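Local coordinates for ethylbenzene dehydrogenase beta-subunit (Aromatoleum aromaticum, PDB 2IVF), which carries three iron/sulfur (SF4) clusters and one Fe3-S4 cluster as the ferredoxin-like, probably electron-transferring, subunit of a larger dehydrogenase complex, at residues B[21-26]-B[232-237]; B[254-259]-B[326-331]; B[49-54]-B[200-205]. All blocks are in the same frame, centred on the assembly; numbering follows the deposited sequence.

Contact 1 (B[21-26]-B[232-237]); sequences TVIDLN and GRVRAF. With SF4 (iron/sulfur cluster), chain T.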
loop_
_atom_site.group_PDB
_atom_site.type_symbol
_atom_site.label_atom_id
_atom_site.label_comp_id
_atom_site.label_asym_id
_atom_site.label_seq_id
_atom_site.Cartn_x
_atom_site.Cartn_y
_atom_site.Cartn_z
ATOM N N THR B 21 -25.062 3.591 -4.870
ATOM C CA THR B 21 -23.931 3.629 -4.005
ATOM C C THR B 21 -23.677 5.087 -3.649
ATOM O O THR B 21 -23.831 5.997 -4.472
ATOM C CB THR B 21 -22.668 3.050 -4.688
ATOM O OG1 THR B 21 -22.797 1.613 -4.869
ATOM C CG2 THR B 21 -21.430 3.339 -3.822
ATOM N N VAL B 22 -23.324 5.311 -2.415
ATOM C CA VAL B 22 -22.821 6.601 -1.977
ATOM C C VAL B 22 -21.332 6.414 -1.664
ATOM O O VAL B 22 -20.932 5.434 -1.017
ATOM C CB VAL B 22 -23.538 7.106 -0.723
ATOM C CG1 VAL B 22 -22.769 8.264 -0.057
ATOM C CG2 VAL B 22 -24.987 7.505 -1.094
ATOM N N ILE B 23 -20.510 7.354 -2.108
ATOM C CA ILE B 23 -19.053 7.299 -1.850
ATOM C C ILE B 23 -18.656 8.573 -1.154
ATOM O O ILE B 23 -18.898 9.652 -1.671
ATOM C CB ILE B 23 -18.270 7.203 -3.177
ATOM C CG1 ILE B 23 -18.746 5.946 -3.936
ATOM C CG2 ILE B 23 -16.730 7.318 -2.948
ATOM C CD1 ILE B 23 -18.067 5.666 -5.300
ATOM N N ASP B 24 -18.087 8.460 0.038
ATOM C CA ASP B 24 -17.782 9.637 0.863
ATOM C C ASP B 24 -16.359 10.021 0.581
ATOM O O ASP B 24 -15.440 9.394 1.076
ATOM C CB ASP B 24 -17.960 9.336 2.358
ATOM C CG ASP B 24 -17.795 10.571 3.215
ATOM O OD1 ASP B 24 -17.216 11.591 2.709
ATOM O OD2 ASP B 24 -18.212 10.528 4.394
ATOM N N LEU B 25 -16.162 11.121 -0.138
ATOM C CA LEU B 25 -14.819 11.493 -0.553
ATOM C C LEU B 25 -13.993 11.983 0.593
ATOM O O LEU B 25 -12.767 12.022 0.473
ATOM C CB LEU B 25 -14.863 12.533 -1.654
ATOM C CG LEU B 25 -15.588 12.039 -2.914
ATOM C CD1 LEU B 25 -15.708 13.104 -3.938
ATOM C CD2 LEU B 25 -14.837 10.801 -3.522
ATOM N N ASN B 26 -14.629 12.378 1.693
ATOM C CA ASN B 26 -13.848 12.704 2.890
ATOM C C ASN B 26 -13.105 11.537 3.479
ATOM O O ASN B 26 -12.082 11.717 4.167
ATOM C CB ASN B 26 -14.770 13.320 3.929
ATOM C CG ASN B 26 -15.311 14.576 3.462
ATOM O OD1 ASN B 26 -14.565 15.583 3.396
ATOM N ND2 ASN B 26 -16.583 14.563 3.017
ATOM N N GLY B 232 -11.768 1.934 4.063
ATOM C CA GLY B 232 -11.992 3.279 4.532
ATOM C C GLY B 232 -13.410 3.519 5.034
ATOM O O GLY B 232 -13.670 4.557 5.629
ATOM N N ARG B 233 -14.291 2.556 4.828
ATOM C CA ARG B 233 -15.691 2.621 5.261
ATOM C C ARG B 233 -16.371 3.855 4.638
ATOM O O ARG B 233 -17.180 4.534 5.260
ATOM C CB ARG B 233 -15.790 2.592 6.801
ATOM C CG ARG B 233 -14.874 1.500 7.447
ATOM C CD ARG B 233 -14.773 1.582 8.944
ATOM N NE ARG B 233 -15.840 0.924 9.714
ATOM C CZ ARG B 233 -16.962 1.519 10.165
ATOM N NH1 ARG B 233 -17.203 2.819 9.987
ATOM N NH2 ARG B 233 -17.807 0.821 10.879
ATOM N N VAL B 234 -16.052 4.036 3.364
ATOM C CA VAL B 234 -16.430 5.174 2.532
ATOM C C VAL B 234 -17.758 4.962 1.841
ATOM O O VAL B 234 -18.409 5.910 1.410
ATOM C CB VAL B 234 -15.299 5.258 1.479
ATOM C CG1 VAL B 234 -15.656 5.950 0.226
ATOM C CG2 VAL B 234 -14.030 5.695 2.177
ATOM N N ARG B 235 -18.123 3.696 1.692
ATOM C CA ARG B 235 -19.124 3.277 0.747
ATOM C C ARG B 235 -20.419 2.891 1.456
ATOM O O ARG B 235 -20.395 2.177 2.435
ATOM C CB ARG B 235 -18.634 2.041 0.028
ATOM C CG ARG B 235 -17.334 2.142 -0.729
ATOM C CD ARG B 235 -17.481 2.989 -1.890
ATOM N NE ARG B 235 -16.320 2.880 -2.748
ATOM C CZ ARG B 235 -16.284 2.250 -3.929
ATOM N NH1 ARG B 235 -17.329 1.621 -4.422
ATOM N NH2 ARG B 235 -15.164 2.264 -4.628
ATOM N N ALA B 236 -21.544 3.364 0.969
ATOM C CA ALA B 236 -22.817 2.830 1.371
ATOM C C ALA B 236 -23.582 2.380 0.143
ATOM O O ALA B 236 -23.360 2.858 -0.975
ATOM C CB ALA B 236 -23.636 3.898 2.182
ATOM N N PHE B 237 -24.511 1.462 0.368
ATOM C CA PHE B 237 -25.120 0.754 -0.719
ATOM C C PHE B 237 -26.550 0.438 -0.336
ATOM O O PHE B 237 -26.844 0.130 0.821
ATOM C CB PHE B 237 -24.398 -0.581 -0.955
ATOM C CG PHE B 237 -24.955 -1.373 -2.114
ATOM C CD1 PHE B 237 -24.944 -0.851 -3.382
ATOM C CD2 PHE B 237 -25.479 -2.660 -1.933
ATOM C CE1 PHE B 237 -25.453 -1.596 -4.464
ATOM C CE2 PHE B 237 -25.962 -3.404 -3.003
ATOM C CZ PHE B 237 -25.963 -2.881 -4.252
HETATM FE FE1 SF4 T . -11.304 4.809 -1.388
HETATM FE FE2 SF4 T . -11.644 2.433 -2.713
HETATM FE FE3 SF4 T . -12.438 2.748 -0.163
HETATM FE FE4 SF4 T . -9.781 2.594 -0.632
HETATM S S1 SF4 T . -11.289 0.962 -1.005
HETATM S S2 SF4 T . -10.863 4.072 0.745
HETATM S S3 SF4 T . -9.729 3.695 -2.634
HETATM S S4 SF4 T . -13.270 3.863 -2.014
#
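The carbonyl oxygen of Ala236 is met twice from the facing strand: Val22 N donates to it at 2.8 Å in a nearly straight bond (161°), and the CA-H of Thr21 approaches the same atom. Two further backbone bonds, Ala236 N to Val22 O and Asp24 N to Val234 O, carry the pairing on toward the cluster. Val22 and Ala236 thus make a hydrogen-bonded antiparallel pair, flanked by the non-hydrogen-bonded pairs Thr21-Phe237 and Ile23-Arg235. On the side of Val22 and Ala236 their CB atoms sit 4.3 Å apart, and helix 246-253 packs over them.

The other side holds the longer groups. Thr21 OG1, which also bonds Asn227, comes to the edge of the Phe237 ring at CD1. Arg235 and Ile23 lie side by side and point the same way; a bend at chi2 (-69°) puts Arg235 CD 3.8 Å from Ile23 CG1, while Ile23 CD1 lies over the centre of one guanidinium face. The guanidinium turns its edge to the cluster, with Arg235 NE 3.3 Å from sulfur S4 of SF4, and Asn227 holds NH1. A positive charge so close would be expected to stabilise negative charge on the cluster. Val234 bridges the strand and the cluster: CG1 touches Ile23 CG2 at 3.6 Å, and CG2 is 3.8 Å from S2 of SF4. At the end of the strand, Asp24 OD1 accepts from Asn26 N, which makes an Asx turn, and also from Asn26 ND2, while OD2 bonds Tyr273 of the alpha-subunit. Pairing the first strand with the one that follows the last cluster cysteine is characteristic of ferredoxin-type folds, and here it brings Val234 and Arg235 up to one SF4 cluster.

Contact 2 (B[254-259]-B[326-331]); sequences WKVALP and SELMDL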
loop_
_atom_site.group_PDB
_atom_site.type_symbol
_atom_site.label_atom_id
_atom_site.label_comp_id
_atom_site.label_asym_id
_atom_site.label_seq_id
_atom_site.Cartn_x
_atom_site.Cartn_y
_atom_site.Cartn_z
ATOM N N TRP B 254 -30.794 14.154 3.713
ATOM C CA TRP B 254 -29.777 15.161 3.973
ATOM C C TRP B 254 -29.291 15.822 2.701
ATOM O O TRP B 254 -28.771 16.944 2.740
ATOM C CB TRP B 254 -28.592 14.530 4.712
ATOM C CG TRP B 254 -28.921 14.309 6.115
ATOM C CD1 TRP B 254 -29.435 13.176 6.659
ATOM C CD2 TRP B 254 -28.800 15.257 7.192
ATOM N NE1 TRP B 254 -29.653 13.360 7.998
ATOM C CE2 TRP B 254 -29.273 14.633 8.349
ATOM C CE3 TRP B 254 -28.350 16.583 7.278
ATOM C CZ2 TRP B 254 -29.292 15.280 9.610
ATOM C CZ3 TRP B 254 -28.345 17.213 8.523
ATOM C CH2 TRP B 254 -28.834 16.574 9.668
ATOM N N LYS B 255 -29.379 15.089 1.599
ATOM C CA LYS B 255 -28.954 15.531 0.267
ATOM C C LYS B 255 -27.502 15.998 0.268
ATOM O O LYS B 255 -27.187 17.051 -0.261
ATOM C CB LYS B 255 -29.864 16.635 -0.270
ATOM C CG LYS B 255 -31.344 16.342 -0.082
ATOM C CD LYS B 255 -32.277 17.334 -0.770
ATOM C CE LYS B 255 -33.767 16.944 -0.552
ATOM N NZ LYS B 255 -34.379 17.096 0.873
ATOM N N VAL B 256 -26.628 15.195 0.846
ATOM C CA VAL B 256 -25.186 15.544 0.931
ATOM C C VAL B 256 -24.351 14.713 -0.021
ATOM O O VAL B 256 -23.155 14.906 -0.132
ATOM C CB VAL B 256 -24.634 15.364 2.379
ATOM C CG1 VAL B 256 -25.215 16.456 3.284
ATOM C CG2 VAL B 256 -24.929 13.958 2.900
ATOM N N ALA B 257 -25.005 13.767 -0.703
ATOM C CA ALA B 257 -24.340 12.874 -1.617
ATOM C C ALA B 257 -24.833 13.289 -3.027
ATOM O O ALA B 257 -26.038 13.272 -3.309
ATOM C CB ALA B 257 -24.659 11.421 -1.280
ATOM N N LEU B 258 -23.905 13.760 -3.849
ATOM C CA LEU B 258 -24.190 14.382 -5.125
ATOM C C LEU B 258 -23.692 13.580 -6.316
ATOM O O LEU B 258 -22.654 12.951 -6.272
ATOM C CB LEU B 258 -23.541 15.770 -5.189
ATOM C CG LEU B 258 -23.889 16.720 -4.061
ATOM C CD1 LEU B 258 -23.010 17.961 -4.134
ATOM C CD2 LEU B 258 -25.406 17.067 -4.017
ATOM N N PRO B 259 -24.425 13.666 -7.434
ATOM C CA PRO B 259 -24.059 12.949 -8.617
ATOM C C PRO B 259 -22.844 13.492 -9.300
ATOM O O PRO B 259 -22.579 14.709 -9.286
ATOM C CB PRO B 259 -25.276 13.136 -9.540
ATOM C CG PRO B 259 -25.863 14.385 -9.140
ATOM C CD PRO B 259 -25.655 14.444 -7.628
ATOM N N SER B 326 -25.646 14.412 15.831
ATOM C CA SER B 326 -25.996 14.640 14.453
ATOM C C SER B 326 -26.282 13.326 13.784
ATOM O O SER B 326 -25.411 12.472 13.703
ATOM C CB SER B 326 -24.856 15.365 13.716
ATOM O OG SER B 326 -25.072 15.340 12.328
ATOM N N GLU B 327 -27.490 13.142 13.287
ATOM C CA GLU B 327 -27.764 11.958 12.467
ATOM C C GLU B 327 -26.822 11.850 11.311
ATOM O O GLU B 327 -26.403 10.740 10.929
ATOM C CB GLU B 327 -29.193 11.960 11.948
ATOM C CG GLU B 327 -29.478 10.783 11.031
ATOM C CD GLU B 327 -30.837 10.846 10.352
ATOM O OE1 GLU B 327 -31.257 11.932 9.937
ATOM O OE2 GLU B 327 -31.475 9.771 10.234
ATOM N N LEU B 328 -26.442 12.997 10.747
ATOM C CA LEU B 328 -25.640 12.991 9.554
ATOM C C LEU B 328 -24.289 12.451 9.879
ATOM O O LEU B 328 -23.782 11.583 9.181
ATOM C CB LEU B 328 -25.485 14.386 8.924
ATOM C CG LEU B 328 -24.580 14.392 7.683
ATOM C CD1 LEU B 328 -25.107 13.456 6.541
ATOM C CD2 LEU B 328 -24.402 15.791 7.165
ATOM N N MET B 329 -23.681 12.959 10.939
ATOM C CA MET B 329 -22.399 12.442 11.340
ATOM C C MET B 329 -22.475 10.982 11.756
ATOM O O MET B 329 -21.555 10.257 11.508
ATOM C CB MET B 329 -21.756 13.317 12.385
ATOM C CG MET B 329 -21.513 14.728 11.827
ATOM S SD MET B 329 -20.135 14.748 10.650
ATOM C CE MET B 329 -20.825 15.633 9.238
ATOM N N ASP B 330 -23.573 10.573 12.364
ATOM C CA ASP B 330 -23.744 9.176 12.746
ATOM C C ASP B 330 -23.723 8.293 11.502
ATOM O O ASP B 330 -23.087 7.229 11.475
ATOM C CB ASP B 330 -25.083 8.996 13.453
ATOM C CG ASP B 330 -25.108 9.528 14.885
ATOM O OD1 ASP B 330 -24.069 9.769 15.508
ATOM O OD2 ASP B 330 -26.224 9.645 15.434
ATOM N N LEU B 331 -24.419 8.753 10.457
ATOM C CA LEU B 331 -24.516 8.059 9.170
ATOM C C LEU B 331 -23.169 7.997 8.486
ATOM O O LEU B 331 -22.799 6.971 7.923
ATOM C CB LEU B 331 -25.528 8.742 8.254
ATOM C CG LEU B 331 -26.978 8.645 8.673
ATOM C CD1 LEU B 331 -27.832 9.547 7.785
ATOM C CD2 LEU B 331 -27.422 7.180 8.610
#
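The N-terminal turn of helix 327-333 takes the indole of Trp254, which follows directly on helix 246-253, against its side chains. Leu328 CB lies over the face of the six-membered ring, 3.7 Å from its centroid and only 6° off the ring normal, a well-centred CH-pi contact. At the ring's edge, Trp254 NE1 donates to Glu327 OE1 at 2.9 Å (157°). The acceptor is near the indole plane, and the N-H reaches OE1 from above the carboxylate plane. Glu327 gets there with an extended side chain, and OE1 also forms a salt bridge with Lys253, so one oxygen ties the indole and a lysine from the end of helix 246-253 together. Ser326 is the N-cap of helix 327-333: OG accepts from Met329 N at 3.1 Å and, weakly, from Leu328 N. Leu328 CG is anti to the backbone N (chi1 178°); from it CD1 meets Val256 CG2 at 3.7 Å and CD2 faces CG1 of the same valine. Helix 306-321 packs on Val256 and Trp254 as well. Leu331 CD1 reaches Trp254 CD1 at 4.1 Å.

Contact 3 (B[49-54]-B[200-205]); sequences EHMRWN and YFNPVS. With SF4 (iron/sulfur cluster), chain U.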
loop_
_atom_site.group_PDB
_atom_site.type_symbol
_atom_site.label_atom_id
_atom_site.label_comp_id
_atom_site.label_asym_id
_atom_site.label_seq_id
_atom_site.Cartn_x
_atom_site.Cartn_y
_atom_site.Cartn_z
ATOM N N GLU B 49 -8.388 -7.545 -18.817
ATOM C CA GLU B 49 -7.296 -7.196 -17.916
ATOM C C GLU B 49 -7.087 -5.709 -17.779
ATOM O O GLU B 49 -6.713 -5.240 -16.718
ATOM C CB GLU B 49 -5.993 -7.840 -18.413
ATOM C CG GLU B 49 -6.021 -9.338 -18.457
ATOM C CD GLU B 49 -6.160 -9.903 -19.855
ATOM O OE1 GLU B 49 -6.849 -9.282 -20.709
ATOM O OE2 GLU B 49 -5.565 -10.977 -20.078
ATOM N N HIS B 50 -7.320 -4.965 -18.854
ATOM C CA HIS B 50 -7.281 -3.520 -18.808
ATOM C C HIS B 50 -8.472 -2.869 -18.104
ATOM O O HIS B 50 -8.439 -1.689 -17.874
ATOM C CB HIS B 50 -7.243 -2.945 -20.212
ATOM C CG HIS B 50 -8.465 -3.247 -21.037
ATOM N ND1 HIS B 50 -8.722 -4.499 -21.546
ATOM C CD2 HIS B 50 -9.524 -2.472 -21.385
ATOM C CE1 HIS B 50 -9.866 -4.469 -22.221
ATOM N NE2 HIS B 50 -10.361 -3.245 -22.159
ATOM N N MET B 51 -9.550 -3.619 -17.871
ATOM C CA MET B 51 -10.766 -3.023 -17.370
ATOM C C MET B 51 -10.690 -2.852 -15.882
ATOM O O MET B 51 -10.457 -3.829 -15.144
ATOM C CB MET B 51 -11.947 -3.909 -17.681
ATOM C CG MET B 51 -12.114 -4.268 -19.140
ATOM S SD MET B 51 -13.536 -5.374 -19.327
ATOM C CE MET B 51 -13.565 -5.644 -21.114
ATOM N N ARG B 52 -10.901 -1.616 -15.437
ATOM C CA ARG B 52 -11.052 -1.291 -14.020
ATOM C C ARG B 52 -12.442 -0.776 -13.832
ATOM O O ARG B 52 -12.690 0.434 -13.789
ATOM C CB ARG B 52 -9.993 -0.264 -13.567
ATOM C CG ARG B 52 -8.626 -0.864 -13.379
ATOM C CD ARG B 52 -7.844 -0.850 -14.689
ATOM N NE ARG B 52 -6.492 -1.387 -14.512
ATOM C CZ ARG B 52 -5.591 -1.411 -15.473
ATOM N NH1 ARG B 52 -5.902 -0.980 -16.678
ATOM N NH2 ARG B 52 -4.374 -1.879 -15.252
ATOM N N TRP B 53 -13.370 -1.719 -13.760
ATOM C CA TRP B 53 -14.788 -1.385 -13.627
ATOM C C TRP B 53 -14.957 -0.537 -12.386
ATOM O O TRP B 53 -15.674 0.435 -12.420
ATOM C CB TRP B 53 -15.657 -2.609 -13.522
ATOM C CG TRP B 53 -15.685 -3.516 -14.694
ATOM C CD1 TRP B 53 -15.249 -3.270 -15.973
ATOM C CD2 TRP B 53 -16.292 -4.814 -14.724
ATOM N NE1 TRP B 53 -15.529 -4.329 -16.766
ATOM C CE2 TRP B 53 -16.180 -5.290 -16.039
ATOM C CE3 TRP B 53 -16.935 -5.607 -13.761
ATOM C CZ2 TRP B 53 -16.627 -6.544 -16.410
ATOM C CZ3 TRP B 53 -17.413 -6.818 -14.126
ATOM C CH2 TRP B 53 -17.270 -7.287 -15.450
ATOM N N ASN B 54 -14.264 -0.886 -11.301
ATOM C CA ASN B 54 -14.097 0.012 -10.201
ATOM C C ASN B 54 -12.741 0.625 -10.393
ATOM O O ASN B 54 -11.726 -0.090 -10.512
ATOM C CB ASN B 54 -14.131 -0.679 -8.838
ATOM C CG ASN B 54 -13.906 0.308 -7.721
ATOM O OD1 ASN B 54 -14.842 0.702 -7.054
ATOM N ND2 ASN B 54 -12.645 0.765 -7.548
ATOM N N TYR B 200 -16.374 -0.958 -21.546
ATOM C CA TYR B 200 -15.024 -1.296 -21.956
ATOM C C TYR B 200 -15.029 -2.449 -22.960
ATOM O O TYR B 200 -15.606 -3.495 -22.710
ATOM C CB TYR B 200 -14.168 -1.736 -20.751
ATOM C CG TYR B 200 -14.181 -0.756 -19.612
ATOM C CD1 TYR B 200 -13.244 0.256 -19.549
ATOM C CD2 TYR B 200 -15.195 -0.782 -18.666
ATOM C CE1 TYR B 200 -13.304 1.226 -18.528
ATOM C CE2 TYR B 200 -15.259 0.171 -17.648
ATOM C CZ TYR B 200 -14.317 1.158 -17.572
ATOM O OH TYR B 200 -14.365 2.104 -16.564
ATOM N N PHE B 201 -14.335 -2.267 -24.065
ATOM C CA PHE B 201 -14.251 -3.293 -25.066
ATOM C C PHE B 201 -13.372 -4.429 -24.582
ATOM O O PHE B 201 -12.312 -4.197 -24.014
ATOM C CB PHE B 201 -13.676 -2.736 -26.351
ATOM C CG PHE B 201 -13.748 -3.677 -27.504
ATOM C CD1 PHE B 201 -14.950 -4.292 -27.863
ATOM C CD2 PHE B 201 -12.628 -3.920 -28.268
ATOM C CE1 PHE B 201 -14.998 -5.145 -28.925
ATOM C CE2 PHE B 201 -12.680 -4.743 -29.353
ATOM C CZ PHE B 201 -13.873 -5.368 -29.688
ATOM N N ASN B 202 -13.838 -5.649 -24.832
ATOM C CA ASN B 202 -13.063 -6.883 -24.603
ATOM C C ASN B 202 -12.651 -7.368 -25.998
ATOM O O ASN B 202 -13.467 -7.864 -26.768
ATOM C CB ASN B 202 -13.922 -7.899 -23.868
ATOM C CG ASN B 202 -13.236 -9.217 -23.642
ATOM O OD1 ASN B 202 -12.399 -9.633 -24.431
ATOM N ND2 ASN B 202 -13.590 -9.888 -22.547
ATOM N N PRO B 203 -11.389 -7.156 -26.357
ATOM C CA PRO B 203 -10.908 -7.497 -27.678
ATOM C C PRO B 203 -10.755 -8.974 -27.922
ATOM O O PRO B 203 -10.512 -9.359 -29.046
ATOM C CB PRO B 203 -9.553 -6.796 -27.752
ATOM C CG PRO B 203 -9.124 -6.637 -26.400
ATOM C CD PRO B 203 -10.340 -6.558 -25.527
ATOM N N VAL B 204 -10.854 -9.792 -26.873
ATOM C CA VAL B 204 -10.859 -11.241 -27.007
ATOM C C VAL B 204 -12.252 -11.767 -27.390
ATOM O O VAL B 204 -12.416 -12.450 -28.410
ATOM C CB VAL B 204 -10.311 -11.873 -25.719
ATOM C CG1 VAL B 204 -10.307 -13.368 -25.796
ATOM C CG2 VAL B 204 -8.841 -11.366 -25.516
ATOM N N SER B 205 -13.257 -11.455 -26.587
ATOM C CA SER B 205 -14.636 -11.788 -26.952
ATOM C C SER B 205 -15.167 -10.909 -28.079
ATOM O O SER B 205 -16.108 -11.290 -28.756
ATOM C CB SER B 205 -15.550 -11.633 -25.739
ATOM O OG SER B 205 -15.480 -10.309 -25.213
HETATM FE FE1 SF4 U . -19.270 -3.089 -10.256
HETATM FE FE2 SF4 U . -16.965 -4.301 -9.909
HETATM FE FE3 SF4 U . -17.997 -2.815 -7.921
HETATM FE FE4 SF4 U . -19.137 -5.189 -8.473
HETATM S S1 SF4 U . -17.020 -4.855 -7.654
HETATM S S2 SF4 U . -20.247 -3.219 -8.206
HETATM S S3 SF4 U . -18.848 -5.308 -10.781
HETATM S S4 SF4 U . -17.252 -2.077 -10.016
HETATM O O HOH W 1 -16.361 1.711 -14.764
#
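Met51 and Tyr200 run alongside each other, headed opposite ways, where the loop leading into strand 55-59 packs on the hairpin of strands 199-202 and 207-210, within this ferredoxin-like subunit. Met51 CG lies 3.6 Å from Tyr200 CB, and the extended thioether runs on until CE rests by Tyr200 O, Phe201 O and Asn202 CB. The side chains of Tyr200 and Trp53 cross at a slant, but their rings are near parallel (29°) and displaced so that little of one lies over the other, with Tyr200 CD2 3.7 Å from Trp53 CD1. Trp53 NE1 makes a weak bond to Met51 SD. The six-membered ring of the same indole turns its edge to the cluster, with CE3 3.6 Å from S3 of SF4; Trp42, another residue of that pocket, meets the Trp53 ring. His50 has Met51 CG over one face, offset toward the rim. Its edge turns to the hairpin, where NE2 gives Phe201 O a weak, bent bond (2.9 Å, 122°), and CE1 touches Pro203 CD. Asn202 OD1 accepts from Val204 N (an Asx turn) and from Ser205 N, together an Asx motif, while its ND2 bonds Glu209. A water joins the two segments at the tyrosine's tip: it donates to Trp53 O at 2.8 Å and lies 2.7 Å from Tyr200 OH, in the plane of the phenol ring.

Along the chain, 49-54 and 200-205 of contact 3 both fall between the two segments of contact 1, and contact 2 follows once contact 1 is complete. Contacts 1 and 2, with centres about 11 Å apart, share a four-stranded sheet, ordered 235-239, 19-24, 270-273, 258-259, and touch where Val22 CG1 meets Ala257 CB at 3.9 Å. Contact 3 lies across the chain's centre, its centre about 25 Å from that of contact 1 and about 34 Å from that of contact 2. It still reaches contact 1 through a probable hydrogen bond, Arg235 NH2 to Asn54 OD1 (2.9 Å). That bond would link the pockets of two SF4 clusters, while contact 2 packs a later helix beside the sheet.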